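Local coordinates for protein Kinase A (Toxoplasma gondii, PDB 5J3U), which binds cyclic AMP in two cyclic nucleotide-binding domains and, as a regulatory chain of the kinase A family, probably inhibits the catalytic subunit, at residues R14-S19 / L58-S63; H142-M147 / G248-L253; V171-L176 / A224-A229; Y181-G186 / C233-L238. All blocks are in the same frame, centred on the assembly; numbering follows the deposited sequence. Where two conformers were deposited one is given.

Contact 1: residues R14-S19 / L58-S63; sequences RILRQS and LYIVQS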
loop_
_atom_site.group_PDB
_atom_site.type_symbol
_atom_site.label_atom_id
_atom_site.label_comp_id
_atom_site.label_asym_id
_atom_site.label_seq_id
_atom_site.Cartn_x
_atom_site.Cartn_y
_atom_site.Cartn_z
ATOM N N ARG A 14 9.250 -8.935 3.912
ATOM C CA ARG A 14 8.233 -8.922 2.849
ATOM C C ARG A 14 6.989 -8.117 3.309
ATOM O O ARG A 14 6.501 -7.228 2.592
ATOM C CB ARG A 14 7.880 -10.368 2.444
ATOM C CG ARG A 14 6.782 -10.504 1.388
ATOM C CD ARG A 14 6.380 -11.964 1.086
ATOM N NE ARG A 14 5.922 -12.692 2.285
ATOM C CZ ARG A 14 4.734 -12.564 2.898
ATOM N NH1 ARG A 14 3.791 -11.731 2.452
ATOM N NH2 ARG A 14 4.488 -13.286 3.995
ATOM N N ILE A 15 6.503 -8.396 4.502
ATOM C CA ILE A 15 5.277 -7.720 4.994
ATOM C C ILE A 15 5.577 -6.262 5.303
ATOM O O ILE A 15 4.748 -5.385 5.022
ATOM C CB ILE A 15 4.523 -8.425 6.175
ATOM C CG1 ILE A 15 5.386 -8.607 7.397
ATOM C CG2 ILE A 15 4.012 -9.802 5.731
ATOM C CD1 ILE A 15 4.659 -9.252 8.581
ATOM N N LEU A 16 6.782 -5.951 5.771
ATOM C CA LEU A 16 7.088 -4.548 6.091
ATOM C C LEU A 16 7.198 -3.693 4.855
ATOM O O LEU A 16 6.683 -2.570 4.832
ATOM C CB LEU A 16 8.369 -4.375 6.910
ATOM C CG LEU A 16 8.225 -4.498 8.419
ATOM C CD1 LEU A 16 9.617 -4.346 9.018
ATOM C CD2 LEU A 16 7.302 -3.458 9.032
ATOM N N ARG A 17 7.874 -4.193 3.845
ATOM C CA ARG A 17 8.010 -3.478 2.606
ATOM C C ARG A 17 6.649 -3.181 1.990
ATOM O O ARG A 17 6.491 -2.138 1.378
ATOM C CB ARG A 17 8.853 -4.268 1.610
ATOM C CG ARG A 17 8.960 -3.642 0.236
ATOM C CD ARG A 17 9.557 -2.231 0.286
ATOM N NE ARG A 17 10.978 -2.270 0.717
ATOM C CZ ARG A 17 11.676 -1.219 1.188
ATOM N NH1 ARG A 17 11.087 -0.030 1.319
ATOM N NH2 ARG A 17 12.964 -1.362 1.565
ATOM N N GLN A 18 5.683 -4.094 2.127
ATOM C CA GLN A 18 4.308 -3.825 1.642
ATOM C C GLN A 18 3.434 -2.954 2.539
ATOM O O GLN A 18 2.363 -2.525 2.113
ATOM C CB GLN A 18 3.585 -5.147 1.340
ATOM C CG GLN A 18 4.183 -5.897 0.157
ATOM C CD GLN A 18 4.351 -5.003 -1.072
ATOM O OE1 GLN A 18 3.406 -4.372 -1.509
ATOM N NE2 GLN A 18 5.576 -4.912 -1.587
ATOM N N SER A 19 3.861 -2.681 3.756
ATOM C CA SER A 19 3.039 -1.953 4.712
ATOM C C SER A 19 3.119 -0.471 4.382
ATOM O O SER A 19 4.218 0.083 4.289
ATOM C CB SER A 19 3.561 -2.164 6.102
ATOM O OG SER A 19 2.765 -1.509 7.067
ATOM N N LEU A 58 3.554 -0.158 18.056
ATOM C CA LEU A 58 2.636 -0.586 17.035
ATOM C C LEU A 58 2.934 -2.020 16.714
ATOM O O LEU A 58 3.946 -2.552 17.172
ATOM C CB LEU A 58 2.737 0.323 15.828
ATOM C CG LEU A 58 4.034 0.330 14.992
ATOM C CD1 LEU A 58 4.177 -0.952 14.185
ATOM C CD2 LEU A 58 4.018 1.512 14.029
ATOM N N TYR A 59 2.028 -2.650 15.995
ATOM C CA TYR A 59 2.162 -4.032 15.581
ATOM C C TYR A 59 1.935 -4.218 14.104
ATOM O O TYR A 59 1.153 -3.500 13.486
ATOM C CB TYR A 59 1.085 -4.868 16.293
ATOM C CG TYR A 59 1.169 -4.782 17.788
ATOM C CD1 TYR A 59 2.011 -5.645 18.512
ATOM C CD2 TYR A 59 0.450 -3.833 18.481
ATOM C CE1 TYR A 59 2.101 -5.569 19.871
ATOM C CE2 TYR A 59 0.525 -3.766 19.854
ATOM C CZ TYR A 59 1.357 -4.629 20.533
ATOM O OH TYR A 59 1.436 -4.528 21.885
ATOM N N ILE A 60 2.553 -5.267 13.554
ATOM C CA ILE A 60 2.177 -5.756 12.255
ATOM C C ILE A 60 1.869 -7.249 12.329
ATOM O O ILE A 60 2.489 -7.999 13.086
ATOM C CB ILE A 60 3.237 -5.371 11.197
ATOM C CG1 ILE A 60 2.725 -5.725 9.798
ATOM C CG2 ILE A 60 4.550 -6.076 11.468
ATOM C CD1 ILE A 60 3.415 -4.995 8.651
ATOM N N VAL A 61 0.893 -7.694 11.564
ATOM C CA VAL A 61 0.405 -9.038 11.681
ATOM C C VAL A 61 1.142 -9.936 10.711
ATOM O O VAL A 61 1.074 -9.716 9.544
ATOM C CB VAL A 61 -1.112 -9.118 11.369
ATOM C CG1 VAL A 61 -1.638 -10.539 11.476
ATOM C CG2 VAL A 61 -1.890 -8.225 12.302
ATOM N N GLN A 62 1.822 -10.952 11.217
ATOM C CA GLN A 62 2.323 -12.016 10.326
ATOM C C GLN A 62 1.184 -13.028 10.023
ATOM O O GLN A 62 0.927 -13.401 8.864
ATOM C CB GLN A 62 3.575 -12.667 10.899
ATOM C CG GLN A 62 4.093 -13.772 9.984
ATOM C CD GLN A 62 5.368 -14.377 10.459
ATOM O OE1 GLN A 62 6.114 -13.775 11.223
ATOM N NE2 GLN A 62 5.625 -15.601 10.018
ATOM N N SER A 63 0.491 -13.473 11.058
ATOM C CA SER A 63 -0.677 -14.331 10.833
ATOM C C SER A 63 -1.698 -14.111 11.931
ATOM O O SER A 63 -1.350 -13.673 13.018
ATOM C CB SER A 63 -0.263 -15.797 10.790
ATOM O OG SER A 63 0.279 -16.177 12.051
#
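I15 CD1 stands over one face of the V61-Q62 peptide, about 3 Å from its plane and displaced toward the oxygen, 3.7 Å from V61 O and 4.0 Å from Q62 CA. I15 carries CG1 between its backbone N and carbonyl carbon (chi1 59°), and CD1 continues from there to the point where the strand turns its corner. The amide of Q62 is engaged by W112, whose NE1 is hydrogen-bonded to OE1. I60 points from the strand toward the helix. Its CD1 comes 3.8 Å from S19 CB and 3.9 Å from the carbonyl oxygen of I15, and L16 CD2, with its side chain running obliquely to that of I60, lies 4.2 Å from the same methyl. The end of helix 6-18 is thus seated on strand 57-61 of the first cyclic nucleotide-binding domain; the axes of segments 14-18 and 58-61 approach to 9.6 Å, with 115° between their directions. Helix 6-18, the following loop and helix 27-36 are consistent with the N3A motif of such domains, and L16 also packs on L30, V33 and I34 of the second helix. At the corner, Q62 and S63 both face D110 in a classic beta bulge.

Contact 2: residues H142-M147 / G248-L253; sequences HILDGM and GSVQDL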
loop_
_atom_site.group_PDB
_atom_site.type_symbol
_atom_site.label_atom_id
_atom_site.label_comp_id
_atom_site.label_asym_id
_atom_site.label_seq_id
_atom_site.Cartn_x
_atom_site.Cartn_y
_atom_site.Cartn_z
ATOM N N HIS A 142 -4.057 14.676 -13.711
ATOM C CA HIS A 142 -5.329 15.336 -14.085
ATOM C C HIS A 142 -6.589 14.516 -14.078
ATOM O O HIS A 142 -7.678 15.052 -13.888
ATOM C CB HIS A 142 -5.132 16.020 -15.424
ATOM C CG HIS A 142 -4.119 17.077 -15.336
ATOM N ND1 HIS A 142 -4.289 18.150 -14.492
ATOM C CD2 HIS A 142 -2.851 17.149 -15.805
ATOM C CE1 HIS A 142 -3.187 18.891 -14.520
ATOM N NE2 HIS A 142 -2.316 18.315 -15.329
ATOM N N ILE A 143 -6.436 13.221 -14.192
ATOM C CA ILE A 143 -7.579 12.344 -14.102
ATOM C C ILE A 143 -8.201 12.405 -12.704
ATOM O O ILE A 143 -9.392 12.116 -12.537
ATOM C CB ILE A 143 -7.149 10.909 -14.504
ATOM C CG1 ILE A 143 -8.360 10.086 -14.897
ATOM C CG2 ILE A 143 -6.300 10.204 -13.453
ATOM C CD1 ILE A 143 -8.700 10.251 -16.335
ATOM N N LEU A 144 -7.425 12.869 -11.702
ATOM C CA LEU A 144 -7.985 13.107 -10.342
ATOM C C LEU A 144 -8.453 14.541 -10.078
ATOM O O LEU A 144 -8.836 14.902 -8.975
ATOM C CB LEU A 144 -6.928 12.713 -9.304
ATOM C CG LEU A 144 -6.415 11.282 -9.460
ATOM C CD1 LEU A 144 -5.455 11.028 -8.325
ATOM C CD2 LEU A 144 -7.535 10.264 -9.472
ATOM N N ASP A 145 -8.479 15.390 -11.098
ATOM C CA ASP A 145 -8.819 16.785 -10.888
ATOM C C ASP A 145 -10.230 17.011 -10.365
ATOM O O ASP A 145 -10.486 18.036 -9.773
ATOM C CB ASP A 145 -8.592 17.637 -12.170
ATOM C CG ASP A 145 -7.134 17.893 -12.454
ATOM O OD1 ASP A 145 -6.267 17.608 -11.576
ATOM O OD2 ASP A 145 -6.846 18.369 -13.583
ATOM N N GLY A 146 -11.104 16.039 -10.558
ATOM C CA GLY A 146 -12.476 16.160 -10.101
ATOM C C GLY A 146 -12.656 15.850 -8.642
ATOM O O GLY A 146 -13.679 16.242 -8.033
ATOM N N MET A 147 -11.643 15.211 -8.046
ATOM C CA MET A 147 -11.743 14.811 -6.633
ATOM C C MET A 147 -11.560 16.028 -5.771
ATOM O O MET A 147 -10.825 16.941 -6.145
ATOM C CB MET A 147 -10.621 13.857 -6.282
ATOM C CG MET A 147 -10.801 12.474 -6.853
ATOM S SD MET A 147 -9.597 11.278 -6.276
ATOM C CE MET A 147 -10.364 9.728 -6.865
ATOM N N GLY A 248 -14.013 6.387 -6.914
ATOM C CA GLY A 248 -15.325 6.975 -7.219
ATOM C C GLY A 248 -15.614 7.095 -8.684
ATOM O O GLY A 248 -15.343 6.180 -9.462
ATOM N N SER A 249 -16.169 8.227 -9.086
ATOM C CA SER A 249 -16.572 8.441 -10.469
ATOM C C SER A 249 -15.395 8.602 -11.429
ATOM O O SER A 249 -15.600 8.542 -12.669
ATOM C CB SER A 249 -17.584 9.626 -10.586
ATOM O OG SER A 249 -16.933 10.871 -10.523
ATOM N N VAL A 250 -14.163 8.702 -10.910
ATOM C CA VAL A 250 -12.999 8.649 -11.824
ATOM C C VAL A 250 -12.986 7.309 -12.615
ATOM O O VAL A 250 -12.505 7.253 -13.731
ATOM C CB VAL A 250 -11.672 8.891 -11.117
ATOM C CG1 VAL A 250 -10.528 8.849 -12.122
ATOM C CG2 VAL A 250 -11.691 10.226 -10.403
ATOM N N GLN A 251 -13.558 6.268 -12.052
ATOM C CA GLN A 251 -13.697 4.980 -12.770
ATOM C C GLN A 251 -14.525 5.100 -14.030
ATOM O O GLN A 251 -14.225 4.450 -15.075
ATOM C CB GLN A 251 -14.305 3.923 -11.838
ATOM C CG GLN A 251 -13.408 3.613 -10.627
ATOM C CD GLN A 251 -14.116 2.771 -9.579
ATOM O OE1 GLN A 251 -14.670 3.295 -8.569
ATOM N NE2 GLN A 251 -14.113 1.481 -9.792
ATOM N N ASP A 252 -15.556 5.948 -13.954
ATOM C CA ASP A 252 -16.402 6.249 -15.126
ATOM C C ASP A 252 -15.643 7.046 -16.144
ATOM O O ASP A 252 -15.763 6.783 -17.358
ATOM C CB ASP A 252 -17.696 6.987 -14.736
ATOM C CG ASP A 252 -18.565 6.217 -13.775
ATOM O OD1 ASP A 252 -18.650 4.976 -13.857
ATOM O OD2 ASP A 252 -19.223 6.873 -12.949
ATOM N N LEU A 253 -14.856 8.026 -15.697
ATOM C CA LEU A 253 -13.997 8.770 -16.634
ATOM C C LEU A 253 -13.013 7.864 -17.343
ATOM O O LEU A 253 -12.763 8.041 -18.518
ATOM C CB LEU A 253 -13.196 9.876 -15.944
ATOM C CG LEU A 253 -13.871 11.000 -15.202
ATOM C CD1 LEU A 253 -12.803 11.902 -14.581
ATOM C CD2 LEU A 253 -14.744 11.826 -16.151
#
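The first torsions of I143 and V250 each set a branch anti to the backbone N, CG1 of I143 at chi1 -160° and CG1 of V250 at -179°, and the two CG1 atoms meet at 3.7 Å with the side chains passing obliquely. V250 CG1 also lies 3.5 Å from the carbonyl oxygen of I143, and V250 CG2 is 3.7 Å from that oxygen, so both methyls rest against the backbone of the 3-10 segment. L253 adds a contact from the next turn of its helix, its CD1 being 4.0 Å from I143 O. M147 approaches V250 at about a right angle, its extended chain ending with CE 3.8 Å from V250 CG2. L144 completes the apolar cluster through CD2, 4.2 Å from V250 CG1, and packs on M247 and R152 as well. The loop has its own brace at the exposed end, where H142 ND1 donates in its ring plane to the syn side of D145 OD2 at 2.7 Å. A type I turn, L144 to M147, leads on to helix 149-157. This short 3-10 segment between helices 116-138 and 149-157 is consistent with the N3A motif, which in this family packs against the C-terminal helices.

Contact 3: residues V171-L176 / A224-A229; sequences VRQGEL and AANVIA. With CMP (adenosine-3',5'-cyclic-monophosphate), chain B.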
loop_
_atom_site.group_PDB
_atom_site.type_symbol
_atom_site.label_atom_id
_atom_site.label_comp_id
_atom_site.label_asym_id
_atom_site.label_seq_id
_atom_site.Cartn_x
_atom_site.Cartn_y
_atom_site.Cartn_z
ATOM N N VAL A 171 3.979 -4.501 -16.326
ATOM C CA VAL A 171 2.921 -5.458 -16.584
ATOM C C VAL A 171 3.201 -6.181 -17.890
ATOM O O VAL A 171 3.883 -5.644 -18.797
ATOM C CB VAL A 171 1.492 -4.876 -16.554
ATOM C CG1 VAL A 171 1.233 -4.067 -15.253
ATOM C CG2 VAL A 171 1.167 -4.094 -17.806
ATOM N N ARG A 172 2.684 -7.407 -17.969
ATOM C CA ARG A 172 2.796 -8.243 -19.166
ATOM C C ARG A 172 1.409 -8.568 -19.741
ATOM O O ARG A 172 0.476 -8.896 -18.984
ATOM C CB ARG A 172 3.547 -9.536 -18.802
ATOM C CG ARG A 172 4.934 -9.325 -18.175
ATOM C CD ARG A 172 5.573 -10.574 -17.642
ATOM N NE ARG A 172 6.788 -10.294 -16.898
ATOM C CZ ARG A 172 8.018 -10.210 -17.396
ATOM N NH1 ARG A 172 9.026 -9.910 -16.568
ATOM N NH2 ARG A 172 8.267 -10.417 -18.713
ATOM N N GLN A 173 1.292 -8.525 -21.054
ATOM C CA GLN A 173 0.053 -8.758 -21.720
ATOM C C GLN A 173 -0.385 -10.202 -21.419
ATOM O O GLN A 173 0.433 -11.124 -21.458
ATOM C CB GLN A 173 0.196 -8.582 -23.216
ATOM C CG GLN A 173 -1.085 -8.763 -23.966
ATOM C CD GLN A 173 -0.996 -8.327 -25.448
ATOM O OE1 GLN A 173 -0.016 -7.720 -25.887
ATOM N NE2 GLN A 173 -2.039 -8.602 -26.176
ATOM N N GLY A 174 -1.645 -10.350 -21.071
ATOM C CA GLY A 174 -2.239 -11.642 -20.753
ATOM C C GLY A 174 -2.163 -12.069 -19.292
ATOM O O GLY A 174 -2.752 -13.074 -18.961
ATOM N N GLU A 175 -1.471 -11.319 -18.412
ATOM C CA GLU A 175 -1.366 -11.680 -16.990
ATOM C C GLU A 175 -2.542 -11.097 -16.199
ATOM O O GLU A 175 -3.192 -10.148 -16.642
ATOM C CB GLU A 175 -0.006 -11.231 -16.409
ATOM C CG GLU A 175 1.165 -12.055 -16.963
ATOM C CD GLU A 175 2.432 -11.968 -16.144
ATOM O OE1 GLU A 175 2.552 -11.118 -15.237
ATOM O OE2 GLU A 175 3.315 -12.785 -16.413
ATOM N N LEU A 176 -2.773 -11.620 -14.994
ATOM C CA LEU A 176 -3.815 -11.116 -14.129
ATOM C C LEU A 176 -3.357 -9.740 -13.709
ATOM O O LEU A 176 -2.213 -9.580 -13.432
ATOM C CB LEU A 176 -3.929 -11.920 -12.818
ATOM C CG LEU A 176 -4.703 -13.218 -12.779
ATOM C CD1 LEU A 176 -4.706 -13.715 -11.338
ATOM C CD2 LEU A 176 -6.118 -13.091 -13.338
ATOM N N ALA A 224 -4.115 -6.009 -21.149
ATOM C CA ALA A 224 -4.281 -5.838 -22.601
ATOM C C ALA A 224 -2.982 -5.455 -23.382
ATOM O O ALA A 224 -2.976 -5.435 -24.633
ATOM C CB ALA A 224 -5.414 -4.862 -22.904
ATOM N N ALA A 225 -1.906 -5.194 -22.657
ATOM C CA ALA A 225 -0.623 -4.772 -23.241
ATOM C C ALA A 225 0.483 -5.000 -22.224
ATOM O O ALA A 225 0.205 -5.215 -21.031
ATOM C CB ALA A 225 -0.707 -3.303 -23.651
ATOM N N ASN A 226 1.725 -5.015 -22.708
ATOM C CA ASN A 226 2.901 -4.921 -21.898
ATOM C C ASN A 226 3.130 -3.456 -21.578
ATOM O O ASN A 226 2.860 -2.615 -22.442
ATOM C CB ASN A 226 4.135 -5.431 -22.615
ATOM C CG ASN A 226 3.932 -6.828 -23.125
ATOM O OD1 ASN A 226 3.747 -7.748 -22.305
ATOM N ND2 ASN A 226 3.910 -7.006 -24.464
ATOM N N VAL A 227 3.616 -3.181 -20.382
ATOM C CA VAL A 227 4.197 -1.823 -20.058
ATOM C C VAL A 227 5.590 -2.051 -19.532
ATOM O O VAL A 227 5.794 -2.775 -18.525
ATOM C CB VAL A 227 3.310 -0.952 -19.141
ATOM C CG1 VAL A 227 3.983 0.427 -18.944
ATOM C CG2 VAL A 227 1.890 -0.833 -19.696
ATOM N N ILE A 228 6.581 -1.458 -20.224
ATOM C CA ILE A 228 7.955 -1.730 -19.976
ATOM C C ILE A 228 8.712 -0.427 -19.578
ATOM O O ILE A 228 8.549 0.569 -20.244
ATOM C CB ILE A 228 8.623 -2.270 -21.281
ATOM C CG1 ILE A 228 7.900 -3.549 -21.800
ATOM C CG2 ILE A 228 10.082 -2.565 -21.007
ATOM C CD1 ILE A 228 8.185 -3.842 -23.259
ATOM N N ALA A 229 9.519 -0.482 -18.542
ATOM C CA ALA A 229 10.270 0.733 -18.119
ATOM C C ALA A 229 11.274 1.107 -19.239
ATOM O O ALA A 229 11.911 0.229 -19.838
ATOM C CB ALA A 229 11.002 0.480 -16.845
HETATM P P CMP B . -4.220 -2.950 -18.642
HETATM O O1P CMP B . -4.644 -3.109 -17.239
HETATM O O2P CMP B . -4.924 -3.797 -19.709
HETATM O "O5'" CMP B . -2.648 -3.243 -18.703
HETATM C "C5'" CMP B . -1.962 -2.888 -19.919
HETATM C "C4'" CMP B . -2.150 -1.372 -20.028
HETATM O "O4'" CMP B . -1.583 -0.761 -21.197
HETATM C "C3'" CMP B . -3.619 -1.040 -20.213
HETATM O "O3'" CMP B . -4.321 -1.372 -19.008
HETATM C "C2'" CMP B . -3.590 0.417 -20.598
HETATM O "O2'" CMP B . -3.397 1.275 -19.438
HETATM C "C1'" CMP B . -2.270 0.457 -21.363
HETATM N N9 CMP B . -2.453 0.651 -22.769
HETATM C C8 CMP B . -1.726 1.539 -23.482
HETATM N N7 CMP B . -2.079 1.477 -24.822
HETATM C C5 CMP B . -3.006 0.504 -24.955
HETATM C C6 CMP B . -3.814 -0.079 -26.068
HETATM N N6 CMP B . -3.675 0.354 -27.359
HETATM N N1 CMP B . -4.673 -1.049 -25.720
HETATM C C2 CMP B . -4.844 -1.559 -24.469
HETATM N N3 CMP B . -4.137 -1.049 -23.409
HETATM C C4 CMP B . -3.260 -0.035 -23.593
#
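Q173 lies along the backbone of A224 and A225. Its CB sits 3.7 Å from A225 C; CG, anti to the backbone N (chi1 -178°), passes by A224 C and O; the extended chain then brings both CD and NE2 to 3.6 Å from A224 O. At the tip OE1 turns to another part of the fold and accepts a hydrogen bond from S193 N. The backbone of Q173 is held as well, because its N donates to N226 OD1 at 2.9 Å in a nearly straight bond (168°), the donor standing above the plane of the side-chain amide. That amide is gripped at both ends, since N226 ND2 is bonded to T191 OG1. Beyond N226, V227 N donates to V171 O at 2.9 Å, and a weak return bond from V171 N to V227 O completes one antiparallel hydrogen-bonded pair. On the nucleotide side, A224 N donates to O2P of the cyclic AMP at 2.8 Å, A225 CB lies 3.6 Å from O4', and CG2 of V171 and of V227 pack together beside the sugar. R223, E214, G213 and A216 also bond the nucleotide; the 171-176 turn packs beside A224 and A225, which close the phosphate-binding cassette of this cyclic nucleotide-binding domain.

Contact 4: residues Y181-G186 / C233-L238; sequences YIVEEG and CKVACL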
loop_
_atom_site.group_PDB
_atom_site.type_symbol
_atom_site.label_atom_id
_atom_site.label_comp_id
_atom_site.label_asym_id
_atom_site.label_seq_id
_atom_site.Cartn_x
_atom_site.Cartn_y
_atom_site.Cartn_z
ATOM N N TYR A 181 -1.364 1.916 -11.935
ATOM C CA TYR A 181 -0.103 2.618 -11.878
ATOM C C TYR A 181 -0.158 4.067 -12.399
ATOM O O TYR A 181 -0.909 4.404 -13.314
ATOM C CB TYR A 181 0.929 1.861 -12.728
ATOM C CG TYR A 181 1.236 0.469 -12.284
ATOM C CD1 TYR A 181 2.177 0.211 -11.311
ATOM C CD2 TYR A 181 0.566 -0.614 -12.855
ATOM C CE1 TYR A 181 2.471 -1.096 -10.919
ATOM C CE2 TYR A 181 0.820 -1.896 -12.451
ATOM C CZ TYR A 181 1.775 -2.142 -11.506
ATOM O OH TYR A 181 2.074 -3.422 -11.107
ATOM N N ILE A 182 0.545 4.962 -11.724
ATOM C CA ILE A 182 0.774 6.307 -12.192
ATOM C C ILE A 182 2.305 6.553 -12.155
ATOM O O ILE A 182 2.993 6.243 -11.157
ATOM C CB ILE A 182 0.083 7.354 -11.329
ATOM C CG1 ILE A 182 -1.363 6.921 -10.951
ATOM C CG2 ILE A 182 0.134 8.662 -12.077
ATOM C CD1 ILE A 182 -2.014 7.825 -9.902
ATOM N N VAL A 183 2.861 7.062 -13.240
ATOM C CA VAL A 183 4.261 7.248 -13.317
ATOM C C VAL A 183 4.569 8.510 -12.490
ATOM O O VAL A 183 4.081 9.597 -12.808
ATOM C CB VAL A 183 4.745 7.503 -14.767
ATOM C CG1 VAL A 183 6.215 7.780 -14.791
ATOM C CG2 VAL A 183 4.435 6.308 -15.704
ATOM N N GLU A 184 5.407 8.357 -11.499
ATOM C CA GLU A 184 5.866 9.524 -10.692
ATOM C C GLU A 184 7.012 10.273 -11.382
ATOM O O GLU A 184 7.034 11.509 -11.400
ATOM C CB GLU A 184 6.372 9.058 -9.325
ATOM C CG GLU A 184 5.338 8.356 -8.473
ATOM C CD GLU A 184 5.872 7.905 -7.095
ATOM O OE1 GLU A 184 6.471 8.798 -6.400
ATOM O OE2 GLU A 184 5.659 6.704 -6.714
ATOM N N GLU A 185 7.984 9.520 -11.887
ATOM C CA GLU A 185 9.140 10.028 -12.617
ATOM C C GLU A 185 9.632 8.934 -13.561
ATOM O O GLU A 185 9.400 7.744 -13.309
ATOM C CB GLU A 185 10.300 10.392 -11.673
ATOM C CG GLU A 185 10.041 11.482 -10.649
ATOM C CD GLU A 185 11.363 11.940 -9.988
ATOM O OE1 GLU A 185 12.075 12.773 -10.583
ATOM O OE2 GLU A 185 11.661 11.462 -8.895
ATOM N N GLY A 186 10.390 9.326 -14.588
ATOM C CA GLY A 186 10.872 8.400 -15.597
ATOM C C GLY A 186 9.889 8.147 -16.705
ATOM O O GLY A 186 9.037 8.950 -16.989
ATOM N N CYS A 233 11.886 3.911 -14.426
ATOM C CA CYS A 233 10.537 4.324 -14.167
ATOM C C CYS A 233 10.212 4.125 -12.711
ATOM O O CYS A 233 10.368 3.016 -12.180
ATOM C CB CYS A 233 9.568 3.506 -15.017
ATOM S SG CYS A 233 7.900 4.177 -15.040
ATOM N N LYS A 234 9.723 5.173 -12.075
ATOM C CA LYS A 234 9.248 5.147 -10.671
ATOM C C LYS A 234 7.754 5.303 -10.697
ATOM O O LYS A 234 7.268 6.318 -11.213
ATOM C CB LYS A 234 9.865 6.298 -9.878
ATOM C CG LYS A 234 9.464 6.299 -8.413
ATOM C CD LYS A 234 9.802 7.609 -7.727
ATOM C CE LYS A 234 11.239 7.798 -7.512
ATOM N NZ LYS A 234 11.431 9.153 -6.881
ATOM N N VAL A 235 7.016 4.301 -10.195
ATOM C CA VAL A 235 5.588 4.272 -10.288
ATOM C C VAL A 235 4.949 4.251 -8.907
ATOM O O VAL A 235 5.454 3.623 -7.958
ATOM C CB VAL A 235 4.989 3.065 -11.089
ATOM C CG1 VAL A 235 5.139 3.294 -12.568
ATOM C CG2 VAL A 235 5.578 1.745 -10.639
ATOM N N ALA A 236 3.879 5.006 -8.803
ATOM C CA ALA A 236 2.910 4.894 -7.718
ATOM C C ALA A 236 1.939 3.782 -8.081
ATOM O O ALA A 236 1.433 3.731 -9.246
ATOM C CB ALA A 236 2.192 6.214 -7.503
ATOM N N CYS A 237 1.549 3.003 -7.071
ATOM C CA CYS A 237 0.806 1.740 -7.279
ATOM C C CYS A 237 -0.397 1.737 -6.348
ATOM O O CYS A 237 -0.223 1.972 -5.153
ATOM C CB CYS A 237 1.686 0.544 -6.913
ATOM S SG CYS A 237 3.291 0.537 -7.717
ATOM N N LEU A 238 -1.574 1.483 -6.897
ATOM C CA LEU A 238 -2.846 1.396 -6.168
ATOM C C LEU A 238 -3.484 0.023 -6.437
ATOM O O LEU A 238 -3.747 -0.332 -7.587
ATOM C CB LEU A 238 -3.777 2.464 -6.663
ATOM C CG LEU A 238 -5.073 2.733 -5.921
ATOM C CD1 LEU A 238 -4.781 3.275 -4.527
ATOM C CD2 LEU A 238 -5.985 3.657 -6.692
#
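Y181 and I182 begin the closely packed half of this antiparallel pairing, opposite C237 and A236. I182 and A236 form a hydrogen-bonded pair, with I182 N to A236 O at 2.9 Å and A236 N to I182 O at 2.8 Å, the first lying in the carbonyl plane. On the face carrying Y181, V183, V235 and C237, the tyrosine ring takes C237 SG obliquely at CE1, 3.7 Å away, and V235 CG2 at CD1, 3.8 Å away. Separately, V183 meets the sulfur of C233 through CG1. Toward the other end the ladder changes register. E184 and E185 both face K234 in a classic beta bulge, and K234 O accepts from E184 N at 2.8 Å and, weakly, from E185 N, while K234 N returns a bond to E185 O. Here the contact opens to solvent. The side chains of E185 and K234 run side by side, and a turn about CG-CD of K234 (chi3 -72°) swings CE aside before NZ forms a salt bridge of 3.1 Å with the anti lone pair of E185 OE2. E184 behaves differently: its chain crosses that of K234 obliquely, and its carboxylate is bound by R130 through OE1 and by T161 through OE2, which probably stabilises its negative charge. Strand 232-239 lies between 179-183 and 159-165 in the sheet, and strand 211-212 borders 179-183 on its other side, where F212 meets the Y181 ring. Helix 116-138 packs on I182 and E184 through F137, L138 and Y134.

From the N terminus, contact 1 comes first: it closes a loop between helix 6-18 and strand 57-61 and finishes before any other contact opens, tying the leading helix to the first cyclic nucleotide-binding domain. Contact 2 opens at 142-147 and closes only at 248-253, so it spans the chain that holds contacts 3 and 4. These two cross, their segments alternating as 171-176, 181-186, 224-229 and 233-238, and they touch where V171 CG1 packs 3.6 Å from Y181 CE2. Contact 3 joins strands at the nucleotide, contact 4 joins strands of the adjoining sheet, and contact 2 ties the loop before helix 149-157 to helix 250-257.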